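Beta-glucosidase (Saccharopolyspora erythraea D, PDB 5M6G) probably hydrolyses terminal, non-reducing beta-D-glucosyl residues, releasing beta-D-glucose, as a two-domain enzyme of glycosyl hydrolase family 3. Local coordinates at residues D326-R329 with A330-A334; G359-P362 with A363-D367; M58-D61 with D62-Q66. One frame throughout, in Å; residues are numbered along the deposited sequence.

Contact 1: residues D326-R329 with A330-A334; sequences DEVR and ASVNA. With MG (magnesium ion), chain B.
Arg329 and Asn333, four residues apart on helix 325-334, meet where Arg329 CG lies 3.6 Å from Asn333 ND2, an aliphatic methylene beside an amide. On the next flank Val328 CG1 stands 4.2 Å from Val332 CG2, two branched side chains that suit a face packed against Phe348, Tyr351 and Leu352. The backbone beneath is regular alpha helix: Val332 N bonds to Val328 O (3.0 Å), and Asn333 N to Arg329 O.

CG of Arg329 is anti to its own backbone N (chi1 175°), and a bend at chi3 of -31° carries the guanidinium back toward the preceding turn. There NH1 and NH2 both grip Asp326 OD1, NH1 at 2.8 Å from above the carboxylate plane and NH2 at 3.0 Å nearly end-on. NE is left to a salt bridge with Glu355. The Asn333 amide donates from ND2 to Arg360 O, in the loop before helix 363-379, while Ser331 OG bonds His287 O.

Glu327 leaves the helix on yet another side. Both its oxygens reach the magnesium ion, OE2 at 2.5 Å and OE1 at 2.6 Å, and OE1 is also held by Thr324 N. Asp318 OD1, the carbonyl oxygens of Asp315, Gln320 and Asp322, and a water complete the site. These carboxylate bonds are long for magnesium; chemically, the all-oxygen shell ties the loop before the helix to its first turn through one two-pronged glutamate.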
ATOM      1  N   ASP A 326     -22.099  -3.577  21.555  1.00 23.00           N
ATOM      2  CA  ASP A 326     -22.400  -4.695  20.663  1.00 19.76           C
ATOM      3  C   ASP A 326     -21.329  -4.855  19.590  1.00 18.32           C
ATOM      4  O   ASP A 326     -20.976  -5.978  19.211  1.00 16.49           O
ATOM      5  CB  ASP A 326     -23.762  -4.491  19.991  1.00 23.10           C
ATOM      6  CG  ASP A 326     -24.925  -4.599  20.957  1.00 30.44           C
ATOM      7  OD1 ASP A 326     -24.739  -5.106  22.085  1.00 29.33           O
ATOM      8  OD2 ASP A 326     -26.038  -4.183  20.573  1.00 43.08           O
ATOM      9  N   GLU A 327     -20.817  -3.743  19.068  1.00 20.19           N
ATOM     10  CA  GLU A 327     -19.814  -3.838  18.016  1.00 20.66           C
ATOM     11  C   GLU A 327     -18.481  -4.308  18.576  1.00 19.65           C
ATOM     12  O   GLU A 327     -17.788  -5.114  17.944  1.00 19.21           O
ATOM     13  CB  GLU A 327     -19.682  -2.496  17.298  1.00 21.21           C
ATOM     14  CG  GLU A 327     -20.877  -2.195  16.409  1.00 23.39           C
ATOM     15  CD  GLU A 327     -20.893  -0.771  15.911  1.00 21.93           C
ATOM     16  OE1 GLU A 327     -20.704   0.139  16.736  1.00 22.99           O
ATOM     17  OE2 GLU A 327     -21.084  -0.559  14.692  1.00 19.50           O
ATOM     18  N   VAL A 328     -18.116  -3.832  19.768  1.00 17.30           N
ATOM     19  CA  VAL A 328     -16.937  -4.360  20.449  1.00 15.21           C
ATOM     20  C   VAL A 328     -17.057  -5.870  20.623  1.00 18.62           C
ATOM     21  O   VAL A 328     -16.165  -6.631  20.228  1.00 17.05           O
ATOM     22  CB  VAL A 328     -16.736  -3.648  21.800  1.00 16.61           C
ATOM     23  CG1 VAL A 328     -15.560  -4.261  22.562  1.00 16.58           C
ATOM     24  CG2 VAL A 328     -16.523  -2.148  21.583  1.00 17.01           C
ATOM     25  N   ARG A 329     -18.175  -6.327  21.201  1.00 17.50           N
ATOM     26  CA  ARG A 329     -18.378  -7.756  21.428  1.00 16.42           C
ATOM     27  C   ARG A 329     -18.276  -8.548  20.130  1.00 15.74           C
ATOM     28  O   ARG A 329     -17.555  -9.552  20.055  1.00 17.16           O
ATOM     29  CB  ARG A 329     -19.739  -7.994  22.089  1.00 15.87           C
ATOM     30  CG  ARG A 329     -20.126  -9.473  22.268  1.00 16.28           C
ATOM     31  CD  ARG A 329     -21.590  -9.605  22.747  1.00 17.94           C
ATOM     32  NE  ARG A 329     -21.944  -8.454  23.573  1.00 22.09           N
ATOM     33  CZ  ARG A 329     -22.898  -7.576  23.284  1.00 23.87           C
ATOM     34  NH1 ARG A 329     -23.652  -7.733  22.199  1.00 21.55           N
ATOM     35  NH2 ARG A 329     -23.102  -6.541  24.091  1.00 23.38           N
ATOM     36  N   ALA A 330     -18.999  -8.115  19.094  1.00 15.37           N
ATOM     37  CA  ALA A 330     -19.044  -8.891  17.858  1.00 17.46           C
ATOM     38  C   ALA A 330     -17.663  -9.023  17.235  1.00 17.06           C
ATOM     39  O   ALA A 330     -17.304 -10.088  16.713  1.00 15.80           O
ATOM     40  CB  ALA A 330     -20.011  -8.250  16.864  1.00 16.72           C
ATOM     41  N   SER A 331     -16.866  -7.952  17.283  1.00 14.30           N
ATOM     42  CA  SER A 331     -15.593  -7.975  16.576  1.00 14.31           C
ATOM     43  C   SER A 331     -14.516  -8.705  17.372  1.00 17.37           C
ATOM     44  O   SER A 331     -13.725  -9.467  16.800  1.00 13.59           O
ATOM     45  CB  SER A 331     -15.152  -6.553  16.261  1.00 13.33           C
ATOM     46  OG  SER A 331     -14.175  -6.569  15.236  1.00 20.59           O
ATOM     47  N   VAL A 332     -14.461  -8.489  18.686  1.00 11.34           N
ATOM     48  CA  VAL A 332     -13.537  -9.276  19.497  1.00 15.44           C
ATOM     49  C   VAL A 332     -13.859 -10.764  19.378  1.00 12.60           C
ATOM     50  O   VAL A 332     -12.955 -11.598  19.231  1.00 12.55           O
ATOM     51  CB  VAL A 332     -13.558  -8.802  20.966  1.00 16.70           C
ATOM     52  CG1 VAL A 332     -12.672  -9.691  21.820  1.00 16.03           C
ATOM     53  CG2 VAL A 332     -13.098  -7.332  21.077  1.00 16.07           C
ATOM     54  N   ASN A 333     -15.142 -11.133  19.453  1.00 15.33           N
ATOM     55  CA  ASN A 333     -15.474 -12.554  19.372  1.00 15.72           C
ATOM     56  C   ASN A 333     -15.285 -13.108  17.970  1.00 15.94           C
ATOM     57  O   ASN A 333     -15.152 -14.325  17.809  1.00 17.16           O
ATOM     58  CB  ASN A 333     -16.909 -12.817  19.859  1.00 13.13           C
ATOM     59  CG  ASN A 333     -17.019 -12.785  21.382  1.00 17.04           C
ATOM     60  OD1 ASN A 333     -16.046 -13.051  22.081  1.00 19.37           O
ATOM     61  ND2 ASN A 333     -18.198 -12.451  21.895  1.00 17.50           N
ATOM     62  N   ALA A 334     -15.242 -12.251  16.951  1.00 16.24           N
ATOM     63  CA  ALA A 334     -14.900 -12.745  15.624  1.00 14.70           C
ATOM     64  C   ALA A 334     -13.461 -13.242  15.551  1.00 19.81           C
ATOM     65  O   ALA A 334     -13.125 -13.979  14.618  1.00 15.44           O
ATOM     66  CB  ALA A 334     -15.140 -11.660  14.568  1.00 15.92           C
TER
HETATM   67 MG    MG B 701     -21.409   1.891  14.935  1.00 14.03          MG
HETATM   68  O   HOH W   1     -22.662   3.188  16.299  1.00 23.71           O

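Contact 2: residues G359-P362 with A363-D367; sequences GRVP and AERID
Val361 and Pro362 touch the first turn of helix 363-379, and Gly359 and Arg360 bring the chain to them. Gly359 ends the preceding helix in a Schellman motif; its positive phi of 77° is easily adopted by a residue without a side chain. Arg360 then extends its guanidinium back along that helix, forming a salt bridge with Glu355.

Val361 is buried. Its CG1 lies 4.0 Å from Ile366 CD1, the two side chains crossing at about a right angle, and 4.1 Å from Arg365 CB. A compact, branched residue suits this buried position, and Ile366 meets it with the terminal methyl of its longer arm.

Pro362 is the N-cap. With no N-H of its own and a phi held near -67° by the ring, it fits the extended approach to a helix, but it has no side-chain acceptor for the open amides of the first turn. Its carbonyl begins the helical bonding instead: Arg365 N donates to Pro362 O over 2.9 Å, from well above the carbonyl plane, a bent bond with an N-H...O angle of 140°. The ring also packs, CD resting 4.0 Å from Arg365 CB and CB 4.2 Å from Glu364 CG. Beyond CB, Arg365 bends at chi2 and chi3 away from the proline, and its NH2 forms salt bridges with Asp368 and Asp337.

The turn thus joins two helices of the N-terminal domain. Val361 touches Val332 of helix 325-334 and Val356 of helix 345-357, while Ile366 packs on Leu352 and Val356 of helix 345-357 and on Leu64 of helix 60-66.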
ATOM      1  N   GLY A 359     -18.851 -12.098  30.827  1.00 23.77           N
ATOM      2  CA  GLY A 359     -18.672 -13.380  30.174  1.00 22.98           C
ATOM      3  C   GLY A 359     -19.140 -13.436  28.739  1.00 22.14           C
ATOM      4  O   GLY A 359     -19.140 -14.520  28.144  1.00 25.67           O
ATOM      5  N   ARG A 360     -19.541 -12.303  28.167  1.00 18.02           N
ATOM      6  CA  ARG A 360     -19.943 -12.264  26.766  1.00 19.57           C
ATOM      7  C   ARG A 360     -18.743 -12.335  25.832  1.00 19.16           C
ATOM      8  O   ARG A 360     -18.867 -12.826  24.710  1.00 20.46           O
ATOM      9  CB  ARG A 360     -20.772 -11.008  26.511  1.00 19.05           C
ATOM     10  CG  ARG A 360     -22.014 -10.945  27.390  1.00 19.84           C
ATOM     11  CD  ARG A 360     -22.968  -9.838  26.983  1.00 17.58           C
ATOM     12  NE  ARG A 360     -22.420  -8.494  27.163  1.00 22.40           N
ATOM     13  CZ  ARG A 360     -22.723  -7.700  28.187  1.00 27.10           C
ATOM     14  NH1 ARG A 360     -23.569  -8.114  29.126  1.00 28.81           N
ATOM     15  NH2 ARG A 360     -22.191  -6.492  28.268  1.00 20.77           N
ATOM     16  N   VAL A 361     -17.584 -11.865  26.274  1.00 16.50           N
ATOM     17  CA  VAL A 361     -16.307 -12.145  25.629  1.00 18.87           C
ATOM     18  C   VAL A 361     -15.521 -13.055  26.565  1.00 15.84           C
ATOM     19  O   VAL A 361     -15.182 -12.636  27.676  1.00 18.67           O
ATOM     20  CB  VAL A 361     -15.521 -10.859  25.321  1.00 19.54           C
ATOM     21  CG1 VAL A 361     -14.087 -11.203  24.934  1.00 14.27           C
ATOM     22  CG2 VAL A 361     -16.212 -10.058  24.211  1.00 16.89           C
ATOM     23  N   PRO A 362     -15.215 -14.285  26.171  1.00 19.72           N
ATOM     24  CA  PRO A 362     -14.562 -15.209  27.106  1.00 21.28           C
ATOM     25  C   PRO A 362     -13.158 -14.745  27.437  1.00 22.66           C
ATOM     26  O   PRO A 362     -12.476 -14.112  26.624  1.00 17.66           O
ATOM     27  CB  PRO A 362     -14.535 -16.541  26.345  1.00 22.62           C
ATOM     28  CG  PRO A 362     -15.420 -16.343  25.140  1.00 21.37           C
ATOM     29  CD  PRO A 362     -15.432 -14.884  24.846  1.00 19.47           C
ATOM     30  N   ALA A 363     -12.734 -15.063  28.663  1.00 18.65           N
ATOM     31  CA  ALA A 363     -11.387 -14.721  29.102  1.00 20.36           C
ATOM     32  C   ALA A 363     -10.321 -15.264  28.158  1.00 14.50           C
ATOM     33  O   ALA A 363      -9.281 -14.627  27.962  1.00 14.24           O
ATOM     34  CB  ALA A 363     -11.160 -15.249  30.520  1.00 15.30           C
ATOM     35  N   GLU A 364     -10.551 -16.438  27.565  1.00 17.05           N
ATOM     36  CA  GLU A 364      -9.527 -16.996  26.689  1.00 17.26           C
ATOM     37  C   GLU A 364      -9.357 -16.174  25.416  1.00 15.09           C
ATOM     38  O   GLU A 364      -8.284 -16.214  24.804  1.00 15.57           O
ATOM     39  CB  GLU A 364      -9.858 -18.447  26.340  1.00 17.42           C
ATOM     40  CG  GLU A 364     -11.029 -18.614  25.396  1.00 26.19           C
ATOM     41  CD  GLU A 364     -11.129 -20.022  24.840  1.00 46.03           C
ATOM     42  OE1 GLU A 364     -10.726 -20.241  23.669  1.00 47.75           O
ATOM     43  OE2 GLU A 364     -11.596 -20.910  25.588  1.00 38.76           O
ATOM     44  N   ARG A 365     -10.391 -15.431  25.017  1.00 12.20           N
ATOM     45  CA  ARG A 365     -10.307 -14.623  23.807  1.00 14.44           C
ATOM     46  C   ARG A 365      -9.347 -13.460  24.025  1.00 13.05           C
ATOM     47  O   ARG A 365      -8.499 -13.171  23.167  1.00 11.41           O
ATOM     48  CB  ARG A 365     -11.718 -14.157  23.410  1.00 12.87           C
ATOM     49  CG  ARG A 365     -11.881 -13.379  22.074  1.00 13.41           C
ATOM     50  CD  ARG A 365     -11.572 -14.196  20.803  1.00 13.65           C
ATOM     51  NE  ARG A 365     -10.148 -14.218  20.460  1.00 11.09           N
ATOM     52  CZ  ARG A 365      -9.475 -13.177  19.977  1.00 15.24           C
ATOM     53  NH1 ARG A 365     -10.096 -12.019  19.779  1.00 13.27           N
ATOM     54  NH2 ARG A 365      -8.176 -13.286  19.709  1.00 12.86           N
ATOM     55  N   ILE A 366      -9.424 -12.828  25.199  1.00 11.78           N
ATOM     56  CA  ILE A 366      -8.471 -11.775  25.553  1.00 12.25           C
ATOM     57  C   ILE A 366      -7.060 -12.342  25.642  1.00 13.99           C
ATOM     58  O   ILE A 366      -6.083 -11.694  25.235  1.00 14.18           O
ATOM     59  CB  ILE A 366      -8.887 -11.103  26.877  1.00 15.23           C
ATOM     60  CG1 ILE A 366     -10.308 -10.539  26.792  1.00 12.43           C
ATOM     61  CG2 ILE A 366      -7.864 -10.025  27.288  1.00 10.31           C
ATOM     62  CD1 ILE A 366     -10.538  -9.555  25.648  1.00 14.89           C
ATOM     63  N   ASP A 367      -6.922 -13.548  26.202  1.00 13.50           N
ATOM     64  CA  ASP A 367      -5.596 -14.146  26.335  1.00 14.81           C
ATOM     65  C   ASP A 367      -5.029 -14.526  24.977  1.00 15.03           C
ATOM     66  O   ASP A 367      -3.827 -14.370  24.731  1.00 14.95           O
ATOM     67  CB  ASP A 367      -5.650 -15.377  27.244  1.00 15.24           C
ATOM     68  CG  ASP A 367      -5.760 -15.025  28.720  1.00 22.70           C
ATOM     69  OD1 ASP A 367      -5.584 -13.844  29.080  1.00 15.65           O
ATOM     70  OD2 ASP A 367      -6.016 -15.951  29.527  1.00 20.32           O
TER

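Contact 3: residues M58-D61 with D62-Q66; sequences MSLD and DKLGQ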
ATOM      1  N   MET A  58       0.150  -9.937  34.266  1.00 12.00           N
ATOM      2  CA  MET A  58      -0.712  -8.867  33.794  1.00 11.83           C
ATOM      3  C   MET A  58      -2.094  -8.924  34.430  1.00 12.92           C
ATOM      4  O   MET A  58      -2.684 -10.002  34.582  1.00 15.20           O
ATOM      5  CB  MET A  58      -0.848  -8.932  32.272  1.00 12.73           C
ATOM      6  CG  MET A  58       0.452  -8.628  31.549  1.00 12.78           C
ATOM      7  SD  MET A  58       0.349  -8.997  29.771  1.00 13.90           S
ATOM      8  CE  MET A  58      -0.565  -7.591  29.151  1.00 14.24           C
ATOM      9  N   SER A  59      -2.603  -7.752  34.800  1.00 10.88           N
ATOM     10  CA  SER A  59      -4.007  -7.608  35.134  1.00 15.92           C
ATOM     11  C   SER A  59      -4.845  -7.648  33.862  1.00 15.29           C
ATOM     12  O   SER A  59      -4.345  -7.467  32.751  1.00 14.00           O
ATOM     13  CB  SER A  59      -4.268  -6.290  35.848  1.00 14.86           C
ATOM     14  OG  SER A  59      -3.981  -5.203  34.981  1.00 16.97           O
ATOM     15  N   LEU A  60      -6.145  -7.885  34.041  1.00 12.72           N
ATOM     16  CA  LEU A  60      -7.052  -7.792  32.903  1.00 15.32           C
ATOM     17  C   LEU A  60      -6.917  -6.438  32.214  1.00 13.04           C
ATOM     18  O   LEU A  60      -6.869  -6.361  30.981  1.00 14.04           O
ATOM     19  CB  LEU A  60      -8.494  -8.033  33.352  1.00 15.30           C
ATOM     20  CG  LEU A  60      -9.529  -7.842  32.234  1.00 12.01           C
ATOM     21  CD1 LEU A  60      -9.204  -8.711  31.036  1.00 14.80           C
ATOM     22  CD2 LEU A  60     -10.929  -8.142  32.756  1.00 14.64           C
ATOM     23  N   ASP A  61      -6.813  -5.358  32.997  1.00 16.23           N
ATOM     24  CA  ASP A  61      -6.677  -4.033  32.400  1.00 18.86           C
ATOM     25  C   ASP A  61      -5.404  -3.922  31.566  1.00 12.74           C
ATOM     26  O   ASP A  61      -5.407  -3.269  30.515  1.00 12.94           O
ATOM     27  CB  ASP A  61      -6.707  -2.948  33.479  1.00 17.60           C
ATOM     28  CG  ASP A  61      -8.114  -2.671  33.978  1.00 23.75           C
ATOM     29  OD1 ASP A  61      -9.034  -3.420  33.600  1.00 22.12           O
ATOM     30  OD2 ASP A  61      -8.303  -1.717  34.755  1.00 23.89           O
ATOM     31  N   ASP A  62      -4.306  -4.553  32.007  1.00 12.00           N
ATOM     32  CA  ASP A  62      -3.102  -4.568  31.173  1.00 16.04           C
ATOM     33  C   ASP A  62      -3.385  -5.253  29.843  1.00 15.84           C
ATOM     34  O   ASP A  62      -2.949  -4.785  28.780  1.00 13.58           O
ATOM     35  CB  ASP A  62      -1.946  -5.283  31.881  1.00 10.76           C
ATOM     36  CG  ASP A  62      -1.490  -4.575  33.167  1.00 13.87           C
ATOM     37  OD1 ASP A  62      -1.389  -3.330  33.163  1.00 16.31           O
ATOM     38  OD2 ASP A  62      -1.216  -5.278  34.170  1.00 14.23           O
ATOM     39  N   LYS A  63      -4.115  -6.372  29.889  1.00 13.92           N
ATOM     40  CA  LYS A  63      -4.400  -7.139  28.681  1.00 14.20           C
ATOM     41  C   LYS A  63      -5.334  -6.381  27.745  1.00 11.99           C
ATOM     42  O   LYS A  63      -5.178  -6.444  26.519  1.00 13.72           O
ATOM     43  CB  LYS A  63      -5.005  -8.498  29.063  1.00 15.12           C
ATOM     44  CG  LYS A  63      -4.038  -9.444  29.765  1.00 13.38           C
ATOM     45  CD  LYS A  63      -4.739 -10.738  30.190  1.00 16.00           C
ATOM     46  CE  LYS A  63      -3.849 -11.574  31.108  1.00 13.88           C
ATOM     47  NZ  LYS A  63      -4.637 -12.743  31.639  1.00 12.54           N
ATOM     48  N   LEU A  64      -6.318  -5.671  28.296  1.00 12.29           N
ATOM     49  CA  LEU A  64      -7.202  -4.883  27.447  1.00 12.55           C
ATOM     50  C   LEU A  64      -6.425  -3.780  26.747  1.00 15.60           C
ATOM     51  O   LEU A  64      -6.597  -3.551  25.541  1.00 12.11           O
ATOM     52  CB  LEU A  64      -8.340  -4.291  28.271  1.00 10.52           C
ATOM     53  CG  LEU A  64      -9.192  -5.344  28.994  1.00 16.21           C
ATOM     54  CD1 LEU A  64     -10.211  -4.661  29.885  1.00 16.79           C
ATOM     55  CD2 LEU A  64      -9.884  -6.293  27.990  1.00 14.33           C
ATOM     56  N   GLY A  65      -5.539  -3.109  27.486  1.00 13.40           N
ATOM     57  CA  GLY A  65      -4.718  -2.070  26.887  1.00 13.28           C
ATOM     58  C   GLY A  65      -3.919  -2.559  25.699  1.00 13.38           C
ATOM     59  O   GLY A  65      -3.819  -1.865  24.685  1.00 14.12           O
ATOM     60  N   GLN A  66      -3.338  -3.762  25.800  1.00 14.55           N
ATOM     61  CA  GLN A  66      -2.515  -4.266  24.704  1.00 13.55           C
ATOM     62  C   GLN A  66      -3.307  -4.421  23.416  1.00 14.74           C
ATOM     63  O   GLN A  66      -2.711  -4.404  22.340  1.00 12.49           O
ATOM     64  CB  GLN A  66      -1.874  -5.612  25.049  1.00 11.21           C
ATOM     65  CG  GLN A  66      -0.718  -5.541  26.026  1.00 13.93           C
ATOM     66  CD  GLN A  66       0.422  -4.707  25.499  1.00 18.78           C
ATOM     67  OE1 GLN A  66       1.025  -5.031  24.472  1.00 12.33           O
ATOM     68  NE2 GLN A  66       0.726  -3.618  26.195  1.00 14.76           N
TER
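Met58 and Ser59, both in extended backbone conformation, lead into helix 60-66, whose first turn closes with Lys63 N bonded to Ser59 O at 3.1 Å and Leu64 N to Leu60 O at 2.8 Å. The start is a capping box between Ser59 and Asp62. Ser59 OG, the N-cap side chain, accepts from Asp62 N at 3.1 Å, and Asp62 OD2 accepts in return from Ser59 N at 2.9 Å, met on the anti side of the carboxylate and 27° out of its plane. The serine hydroxyl reaches the helix because it sits between its own backbone N and carbonyl carbon (chi1 64°). A small hydroxyl and a short acid suit this exchange, since each side chain is short enough to bond the other residue's backbone N-H. The negative charge at the helix N-terminus would probably also be favoured by the helix dipole. OD2 takes a further weak bond from Ser59 OG and one from a glycerol, probably left from crystallisation.

On the flank facing helix 345-357, Leu60 CD1 lies 3.9 Å from Leu64 CG, the two side chains slanting across each other, Leu60 touching Val356 and Leu64 touching Leu352. Asp61 looks the same way with its polar end, held in a salt bridge by Arg353. Lys63 stretches its extended chain past the N-cap, with CG 3.6 Å from Ser59 O, to reach Asp367 of helix 363-379, while Gln66 OE1 bonds Lys377 of that helix.

Met58 comes before the helix yet folds back along it. Flexible and unbranched, it lays CB 3.8 Å from Asp62 CB and, bent at chi3, brings its CE methyl to 3.7 Å from Gln66 CG.

In the fold
All three contacts belong to the N-terminal, TIM-barrel-type family region and lie on the same side of the chain's centre, with contact 2 as the middle piece. Its centre is 11 Å from that of contact 1 and 12 Å from that of contact 3. Toward contact 1 hydrogen bonds are joined by packing: Arg365 NH1 lies 2.9 Å from Val332 O, and Asn333 OD1 3.4 Å from Pro362 CD. Toward contact 3 charge and packing mix, Asp367 OD1 being 2.9 Å from Lys63 NZ and Ile366 CG2 3.7 Å from Lys63 CB. Contacts 1 and 3 do not touch; their nearest atoms are about 8 Å apart. None of their residues belongs to the sorbitol pocket; in contact 1 the Ser331 side chain is about 14 Å from the ligand.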